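Local coordinates for protein SVS_variant_AS1 (Streptomyces sp. CWA1, PDB 6TJA) that probably cyclises geranylgeranyl diphosphate to the diterpene spiroviolene with release of diphosphate, as an engineered variant of a reconstructed ancestral class I terpene cyclase, at residues A20-R31 and A61-D71; A152-Q163 and A180-P190. One frame throughout, in Å; residues are numbered along the deposited sequence.

Contact 1: residues A20-R31 and A61-D71; sequences AIHPRVHEVEKR and ARFAPTAADED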
# COMPACT_ATOMS: atom_id res chain seq x y z
N ALA A 20 -0.31 -11.12 28.39
CA ALA A 20 0.94 -11.88 28.61
C ALA A 20 2.10 -11.11 28.01
O ALA A 20 1.89 -10.33 27.04
CB ALA A 20 0.83 -13.27 28.01
N ILE A 21 3.30 -11.38 28.53
CA ILE A 21 4.53 -10.70 28.08
C ILE A 21 5.67 -11.71 27.93
O ILE A 21 5.73 -12.67 28.71
CB ILE A 21 4.85 -9.54 29.03
CG1 ILE A 21 5.96 -8.66 28.45
CG2 ILE A 21 5.09 -10.03 30.46
CD1 ILE A 21 5.89 -7.23 28.94
N HIS A 22 6.50 -11.51 26.91
CA HIS A 22 7.60 -12.44 26.58
C HIS A 22 8.51 -12.60 27.81
O HIS A 22 8.91 -11.62 28.42
CB HIS A 22 8.35 -11.96 25.35
CG HIS A 22 9.16 -13.03 24.72
ND1 HIS A 22 10.30 -13.49 25.30
CD2 HIS A 22 8.98 -13.74 23.59
CE1 HIS A 22 10.83 -14.43 24.54
NE2 HIS A 22 10.01 -14.65 23.50
N PRO A 23 8.85 -13.84 28.22
CA PRO A 23 9.77 -14.03 29.36
C PRO A 23 11.16 -13.42 29.18
O PRO A 23 11.82 -13.21 30.14
CB PRO A 23 9.88 -15.56 29.54
CG PRO A 23 9.24 -16.18 28.31
CD PRO A 23 8.34 -15.12 27.69
N ARG A 24 11.58 -13.12 27.95
CA ARG A 24 12.91 -12.52 27.67
C ARG A 24 12.77 -11.03 27.34
O ARG A 24 13.68 -10.48 26.71
CB ARG A 24 13.57 -13.30 26.54
CG ARG A 24 13.59 -14.80 26.80
CD ARG A 24 14.71 -15.19 27.76
NE ARG A 24 15.96 -14.92 27.08
CZ ARG A 24 17.17 -15.01 27.61
NH1 ARG A 24 17.34 -15.42 28.85
NH2 ARG A 24 18.22 -14.69 26.87
N VAL A 25 11.69 -10.38 27.78
CA VAL A 25 11.44 -8.95 27.44
C VAL A 25 12.67 -8.10 27.81
O VAL A 25 13.11 -7.32 26.96
CB VAL A 25 10.15 -8.39 28.06
CG1 VAL A 25 10.09 -8.53 29.58
CG2 VAL A 25 9.95 -6.95 27.67
N HIS A 26 13.22 -8.26 29.02
CA HIS A 26 14.34 -7.41 29.55
C HIS A 26 15.60 -7.63 28.71
O HIS A 26 16.29 -6.67 28.44
CB HIS A 26 14.56 -7.63 31.06
CG HIS A 26 13.33 -7.35 31.88
ND1 HIS A 26 12.68 -8.33 32.62
CD2 HIS A 26 12.61 -6.21 32.05
CE1 HIS A 26 11.63 -7.80 33.24
NE2 HIS A 26 11.56 -6.50 32.90
N GLU A 27 15.89 -8.86 28.30
CA GLU A 27 17.07 -9.17 27.45
C GLU A 27 16.90 -8.46 26.10
O GLU A 27 17.89 -7.92 25.58
CB GLU A 27 17.23 -10.68 27.26
CG GLU A 27 17.71 -11.43 28.51
CD GLU A 27 16.68 -11.73 29.59
OE1 GLU A 27 15.48 -11.46 29.37
OE2 GLU A 27 17.08 -12.24 30.66
N VAL A 28 15.69 -8.49 25.53
CA VAL A 28 15.41 -7.86 24.21
C VAL A 28 15.47 -6.34 24.36
O VAL A 28 16.07 -5.72 23.51
CB VAL A 28 14.08 -8.35 23.60
CG1 VAL A 28 13.62 -7.46 22.47
CG2 VAL A 28 14.26 -9.78 23.12
N GLU A 29 14.91 -5.77 25.42
CA GLU A 29 14.94 -4.30 25.64
C GLU A 29 16.40 -3.81 25.70
O GLU A 29 16.68 -2.69 25.22
CB GLU A 29 14.18 -3.94 26.91
CG GLU A 29 13.88 -2.46 27.01
CD GLU A 29 13.46 -1.95 28.38
OE1 GLU A 29 12.99 -2.78 29.21
OE2 GLU A 29 13.62 -0.72 28.62
N LYS A 30 17.31 -4.59 26.27
CA LYS A 30 18.72 -4.16 26.46
C LYS A 30 19.32 -4.00 25.06
O LYS A 30 19.85 -2.94 24.75
CB LYS A 30 19.52 -5.17 27.29
CG LYS A 30 20.29 -4.59 28.46
CD LYS A 30 21.62 -5.28 28.72
CE LYS A 30 22.41 -4.58 29.81
NZ LYS A 30 23.51 -5.42 30.34
N ARG A 31 19.18 -5.04 24.23
CA ARG A 31 19.66 -5.03 22.83
C ARG A 31 19.00 -3.87 22.07
O ARG A 31 19.71 -3.21 21.28
CB ARG A 31 19.42 -6.40 22.20
CG ARG A 31 20.21 -7.50 22.91
CD ARG A 31 19.82 -8.87 22.40
NE ARG A 31 20.12 -9.03 20.98
CZ ARG A 31 19.71 -10.06 20.24
NH1 ARG A 31 18.94 -11.01 20.74
NH2 ARG A 31 20.08 -10.12 18.97
N ALA A 61 6.61 -7.17 23.09
CA ALA A 61 6.77 -8.42 23.88
C ALA A 61 5.40 -8.92 24.36
O ALA A 61 5.26 -10.12 24.70
CB ALA A 61 7.74 -8.16 25.02
N ARG A 62 4.43 -8.01 24.44
CA ARG A 62 3.01 -8.32 24.75
C ARG A 62 2.24 -8.79 23.50
O ARG A 62 1.21 -9.47 23.68
CB ARG A 62 2.34 -7.10 25.37
CG ARG A 62 2.98 -6.68 26.68
CD ARG A 62 2.38 -5.34 27.07
NE ARG A 62 2.95 -4.81 28.29
CZ ARG A 62 2.58 -5.18 29.50
NH1 ARG A 62 1.61 -6.06 29.66
NH2 ARG A 62 3.17 -4.65 30.55
N PHE A 63 2.71 -8.48 22.32
CA PHE A 63 2.06 -8.91 21.09
C PHE A 63 2.48 -10.32 20.72
O PHE A 63 1.71 -11.06 20.24
CB PHE A 63 2.42 -7.98 19.94
CG PHE A 63 1.60 -6.74 19.90
CD1 PHE A 63 1.55 -5.90 20.98
CD2 PHE A 63 0.87 -6.43 18.79
CE1 PHE A 63 0.80 -4.77 20.95
CE2 PHE A 63 0.10 -5.31 18.75
CZ PHE A 63 0.08 -4.47 19.83
N ALA A 64 3.72 -10.67 21.01
CA ALA A 64 4.27 -11.97 20.68
C ALA A 64 4.99 -12.55 21.89
O ALA A 64 6.18 -12.69 21.90
CB ALA A 64 5.21 -11.82 19.51
N PRO A 65 4.23 -12.89 22.91
CA PRO A 65 4.86 -13.34 24.13
C PRO A 65 5.48 -14.73 24.16
O PRO A 65 6.02 -15.04 25.15
CB PRO A 65 3.77 -13.16 25.17
CG PRO A 65 2.52 -13.31 24.41
CD PRO A 65 2.77 -12.91 23.00
N THR A 66 5.38 -15.55 23.12
CA THR A 66 6.01 -16.89 23.10
C THR A 66 6.94 -17.01 21.89
O THR A 66 7.35 -18.14 21.59
CB THR A 66 4.95 -17.99 23.18
OG1 THR A 66 4.23 -17.98 21.95
CG2 THR A 66 4.01 -17.77 24.34
N ALA A 67 7.28 -15.89 21.25
CA ALA A 67 8.25 -15.82 20.14
C ALA A 67 9.48 -16.66 20.50
O ALA A 67 10.14 -16.34 21.53
CB ALA A 67 8.63 -14.39 19.88
N ALA A 68 9.78 -17.69 19.70
CA ALA A 68 10.81 -18.71 20.01
C ALA A 68 12.20 -18.11 19.81
O ALA A 68 13.11 -18.45 20.57
CB ALA A 68 10.58 -19.96 19.18
N ASP A 69 12.34 -17.20 18.85
CA ASP A 69 13.58 -16.55 18.46
C ASP A 69 13.65 -15.09 18.89
O ASP A 69 12.97 -14.27 18.35
CB ASP A 69 13.70 -16.61 16.96
CG ASP A 69 15.05 -16.26 16.47
OD1 ASP A 69 15.83 -15.64 17.17
OD2 ASP A 69 15.33 -16.60 15.33
N GLU A 70 14.54 -14.82 19.81
CA GLU A 70 14.75 -13.51 20.34
C GLU A 70 15.14 -12.47 19.31
O GLU A 70 14.89 -11.32 19.48
CB GLU A 70 15.84 -13.59 21.35
CG GLU A 70 15.41 -13.24 22.73
CD GLU A 70 16.28 -13.90 23.76
OE1 GLU A 70 15.88 -14.94 24.26
OE2 GLU A 70 17.36 -13.38 24.06
N ASP A 71 15.80 -12.90 18.27
CA ASP A 71 16.19 -11.96 17.28
C ASP A 71 14.98 -11.49 16.51
O ASP A 71 14.97 -10.42 16.02
CB ASP A 71 17.23 -12.52 16.33
CG ASP A 71 18.45 -13.04 17.02
OD1 ASP A 71 18.86 -12.55 18.06
OD2 ASP A 71 19.03 -13.95 16.49
O HOH W 1 -0.42 -9.24 25.84
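His22 binds residues 61-67 through both its backbone and its ring. His22 N donates to Ala61 O at 2.9 Å, a bent bond that reaches the oxygen from above the carbonyl plane. The ring makes the straighter one: His22 NE2 to Ala67 O is 2.6 Å with 172° at the hydrogen, in the ring plane and on a carbonyl lone pair. CG stands anti to the backbone N (chi1 -162°), which carries the ring across to that carbonyl. On the ring's other nitrogen, His22 ND1 accepts from Arg24 N at 3.0 Å; both nitrogens are engaged, and the two in-plane bonds should hold the ring's orientation.

Arg24 holds Glu70 side-on: Arg24 NE is 2.8 Å from Glu70 OE1, Arg24 NH2 3.2 Å from Glu70 OE2, the two planes lying 41° apart. Glu27 CG lies over a face of that guanidinium. Arg31 instead grips end-on, its NH2 2.9 Å and its NH1 3.1 Å from Asp71 OD1, with the carboxylate plane nearly perpendicular. Asp71 N in turn is capped by Asp69. Ile21 CD1 rests over the Arg62 guanidinium, whose NE is paired with Asp58; a water bridges Ala20 N and Arg62 O.

An acceptor at ND1 and a donor at NE2 imply a probably neutral His22, while charge pairing ties helix 25-38 to the start of helix 70-91.

Contact 2: residues A152-Q163 and A180-P190; sequences AHRAWLSGVAWQ and AMRLLSAGGEP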
# COMPACT_ATOMS: atom_id res chain seq x y z
N ALA A 152 1.50 -3.10 4.48
CA ALA A 152 0.90 -2.57 5.72
C ALA A 152 1.50 -1.18 5.99
O ALA A 152 0.74 -0.25 6.37
CB ALA A 152 1.12 -3.51 6.89
N HIS A 153 2.80 -1.07 5.75
CA HIS A 153 3.58 0.12 5.90
C HIS A 153 3.13 1.26 5.00
O HIS A 153 2.99 2.35 5.43
CB HIS A 153 5.03 -0.21 5.67
CG HIS A 153 5.99 0.83 6.12
ND1 HIS A 153 6.39 1.87 5.32
CD2 HIS A 153 6.72 0.93 7.25
CE1 HIS A 153 7.29 2.58 5.95
NE2 HIS A 153 7.51 2.03 7.12
N ARG A 154 2.89 0.98 3.73
CA ARG A 154 2.41 1.98 2.84
C ARG A 154 1.00 2.38 3.26
O ARG A 154 0.67 3.50 3.16
CB ARG A 154 2.42 1.58 1.37
CG ARG A 154 1.92 2.71 0.49
CD ARG A 154 2.25 2.70 -0.98
NE ARG A 154 2.53 1.39 -1.41
CZ ARG A 154 3.64 0.96 -1.95
NH1 ARG A 154 4.62 1.74 -2.27
NH2 ARG A 154 3.70 -0.29 -2.23
N ALA A 155 0.22 1.44 3.76
CA ALA A 155 -1.16 1.73 4.18
C ALA A 155 -1.13 2.76 5.33
O ALA A 155 -1.88 3.74 5.23
CB ALA A 155 -1.88 0.46 4.54
N TRP A 156 -0.22 2.58 6.30
CA TRP A 156 -0.05 3.51 7.45
C TRP A 156 0.39 4.89 6.96
O TRP A 156 -0.21 5.92 7.41
CB TRP A 156 0.91 2.91 8.48
CG TRP A 156 1.59 3.95 9.32
CD1 TRP A 156 1.01 4.78 10.22
CD2 TRP A 156 3.00 4.25 9.33
NE1 TRP A 156 1.94 5.62 10.76
CE2 TRP A 156 3.17 5.31 10.25
CE3 TRP A 156 4.11 3.76 8.64
CZ2 TRP A 156 4.42 5.86 10.51
CZ3 TRP A 156 5.34 4.32 8.89
CH2 TRP A 156 5.48 5.37 9.79
N LEU A 157 1.37 4.97 6.06
CA LEU A 157 1.83 6.25 5.49
C LEU A 157 0.67 6.97 4.78
O LEU A 157 0.59 8.17 5.00
CB LEU A 157 3.03 6.05 4.58
CG LEU A 157 4.32 5.62 5.28
CD1 LEU A 157 5.39 5.26 4.25
CD2 LEU A 157 4.82 6.71 6.21
N SER A 158 -0.17 6.29 3.99
CA SER A 158 -1.38 6.88 3.33
C SER A 158 -2.36 7.46 4.36
O SER A 158 -3.05 8.42 4.04
CB SER A 158 -2.10 5.88 2.48
OG SER A 158 -1.21 5.40 1.50
N GLY A 159 -2.50 6.82 5.51
CA GLY A 159 -3.36 7.36 6.58
C GLY A 159 -2.78 8.65 7.10
O GLY A 159 -3.56 9.60 7.30
N VAL A 160 -1.47 8.68 7.36
CA VAL A 160 -0.75 9.87 7.89
C VAL A 160 -0.88 11.01 6.87
O VAL A 160 -1.17 12.12 7.29
CB VAL A 160 0.72 9.58 8.23
CG1 VAL A 160 1.43 10.85 8.65
CG2 VAL A 160 0.87 8.54 9.34
N ALA A 161 -0.69 10.73 5.59
CA ALA A 161 -0.79 11.71 4.49
C ALA A 161 -2.19 12.33 4.49
O ALA A 161 -2.27 13.55 4.39
CB ALA A 161 -0.48 11.04 3.16
N TRP A 162 -3.24 11.51 4.63
CA TRP A 162 -4.65 11.94 4.79
C TRP A 162 -4.79 12.85 6.01
O TRP A 162 -5.33 13.97 5.90
CB TRP A 162 -5.52 10.69 4.92
CG TRP A 162 -7.01 10.85 4.90
CD1 TRP A 162 -7.76 11.98 5.00
CD2 TRP A 162 -7.93 9.75 4.83
NE1 TRP A 162 -9.09 11.67 4.94
CE2 TRP A 162 -9.23 10.31 4.82
CE3 TRP A 162 -7.78 8.36 4.70
CZ2 TRP A 162 -10.36 9.51 4.73
CZ3 TRP A 162 -8.90 7.58 4.61
CH2 TRP A 162 -10.18 8.15 4.61
N GLN A 163 -4.31 12.37 7.16
CA GLN A 163 -4.36 13.14 8.42
C GLN A 163 -3.71 14.53 8.24
O GLN A 163 -4.38 15.53 8.56
CB GLN A 163 -3.70 12.35 9.54
CG GLN A 163 -4.25 12.73 10.90
CD GLN A 163 -3.22 12.52 11.97
OE1 GLN A 163 -2.92 11.39 12.36
NE2 GLN A 163 -2.66 13.64 12.42
N ALA A 180 -11.98 5.45 8.99
CA ALA A 180 -11.21 4.99 7.81
C ALA A 180 -9.76 5.47 7.91
O ALA A 180 -8.84 4.67 7.70
CB ALA A 180 -11.88 5.45 6.53
N MET A 181 -9.56 6.74 8.25
CA MET A 181 -8.23 7.39 8.24
C MET A 181 -7.38 6.80 9.37
O MET A 181 -6.22 6.41 9.14
CB MET A 181 -8.40 8.90 8.47
CG MET A 181 -7.13 9.64 8.52
SD MET A 181 -7.29 11.34 9.05
CE MET A 181 -7.57 11.14 10.80
N ARG A 182 -7.95 6.74 10.55
CA ARG A 182 -7.27 6.38 11.81
C ARG A 182 -6.95 4.88 11.81
O ARG A 182 -5.97 4.47 12.43
CB ARG A 182 -8.20 6.84 12.93
CG ARG A 182 -7.61 6.70 14.32
CD ARG A 182 -6.45 7.65 14.53
NE ARG A 182 -6.01 7.48 15.91
CZ ARG A 182 -4.77 7.66 16.32
NH1 ARG A 182 -3.82 7.99 15.47
NH2 ARG A 182 -4.50 7.46 17.59
N LEU A 183 -7.75 4.08 11.12
CA LEU A 183 -7.46 2.65 10.88
C LEU A 183 -6.04 2.56 10.33
O LEU A 183 -5.32 1.66 10.70
CB LEU A 183 -8.51 2.14 9.90
CG LEU A 183 -8.59 0.63 9.61
CD1 LEU A 183 -8.89 -0.20 10.86
CD2 LEU A 183 -9.70 0.43 8.58
N LEU A 184 -5.65 3.54 9.52
CA LEU A 184 -4.33 3.57 8.86
C LEU A 184 -3.31 4.37 9.68
O LEU A 184 -2.17 3.88 9.83
CB LEU A 184 -4.56 4.17 7.47
CG LEU A 184 -5.45 3.35 6.53
CD1 LEU A 184 -5.43 3.95 5.14
CD2 LEU A 184 -4.99 1.88 6.48
N SER A 185 -3.65 5.60 10.10
CA SER A 185 -2.69 6.64 10.57
C SER A 185 -2.13 6.30 11.95
O SER A 185 -1.05 6.80 12.30
CB SER A 185 -3.33 7.99 10.60
OG SER A 185 -4.38 8.02 11.54
N ALA A 186 -2.83 5.47 12.72
CA ALA A 186 -2.38 5.09 14.09
C ALA A 186 -1.30 4.00 14.05
O ALA A 186 -0.80 3.74 15.10
CB ALA A 186 -3.54 4.68 14.97
N GLY A 187 -0.93 3.42 12.90
CA GLY A 187 0.23 2.50 12.80
C GLY A 187 -0.05 1.02 13.14
O GLY A 187 0.95 0.23 13.28
N GLY A 188 -1.32 0.63 13.20
CA GLY A 188 -1.78 -0.72 13.57
C GLY A 188 -1.54 -1.72 12.45
O GLY A 188 -1.35 -2.89 12.78
N GLU A 189 -1.63 -1.31 11.18
CA GLU A 189 -1.44 -2.25 10.05
C GLU A 189 -0.05 -2.86 10.12
O GLU A 189 0.06 -4.08 10.18
CB GLU A 189 -1.72 -1.62 8.69
CG GLU A 189 -3.21 -1.46 8.44
CD GLU A 189 -4.00 -2.70 8.09
OE1 GLU A 189 -3.44 -3.80 8.06
OE2 GLU A 189 -5.21 -2.55 7.82
N PRO A 190 1.03 -2.06 10.04
CA PRO A 190 2.39 -2.61 10.09
C PRO A 190 2.76 -3.20 11.46
O PRO A 190 3.58 -4.07 11.47
CB PRO A 190 3.22 -1.38 9.70
CG PRO A 190 2.43 -0.23 10.24
CD PRO A 190 1.03 -0.60 9.88
O HOH W 2 1.41 7.46 13.06
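Trp162, Gly159 and Ala155 meet Met181 and Leu184 in a buried helix-helix crossing near the middle of the all-helical chain, where helix 143-169 runs across helix 175-185 and the start of helix 188-192. The axes of 152-163 and 180-185 pass 7.1 Å apart at 127°, and no direct hydrogen bond spans them. Gly159 explains the close approach: its CA is 3.5 Å from Leu184 CB, and a modelled CB on this glycine would collide with Leu184 CB and Ser185 N. Leu184 itself lies against Ala155, its CD2 3.9 Å from Ala155 CB.

At one end Met181, its CG opposite the backbone N (chi1 179°), lays its chain along a face of the Trp162 indole. Met181 CB stands 3.8 Å from the centroid of the six-membered ring, 13° off the normal, a CH-pi contact; SD continues over the five-membered ring at 4.3 Å from its centroid, a Met-aromatic contact, and also lies against Gln163. Ala180 CB adds to the packing at Trp162 CH2. An alanine in place of Trp162 would probably open a gap over Met181 and Ala180, leaving the thioether Gln163 but no aromatic face to rest on.

Between 180-185 and 188-190 the helix is interrupted at Gly187, which takes positive phi and stands at the N-cap of the next helix, an interruption consistent with the broken helix G of class I terpene cyclases; nearby, Arg182 pairs with Asp229 on helix 211-231. Trp156 bridges the break. Its CA-H points to Leu184 O, at a CA to O distance of 3.2 Å, and its NE1 reaches Ser185 O through a water lying in the indole plane. Past the break, Pro190 CD sits 3.8 Å from Trp156 CB, and Ala152 CB touches Pro190 N at 3.5 Å.

In the fold
Following the chain from the N terminus, contact 1 is closed first: the segment leading into helix 25-38 is met by residues 61-71 after an intervening, largely helical excursion that includes helices 45-52 and 56-61. Helix 70-91 then leaves the contact and runs on to helices 100-115 and 126-140 before helix 143-169 begins contact 2, which is closed by residues 180-190 after a shorter excursion. The two are therefore in series, neither nested nor crossing. The centres of contact 1 and contact 2 lie about 26 Å apart; the nearest atoms of contact 1 and contact 2 are about 7 Å apart, without touching. Helix 70-91 links them: its start belongs to contact 1, and Trp82 farther along packs on Trp156 of contact 2.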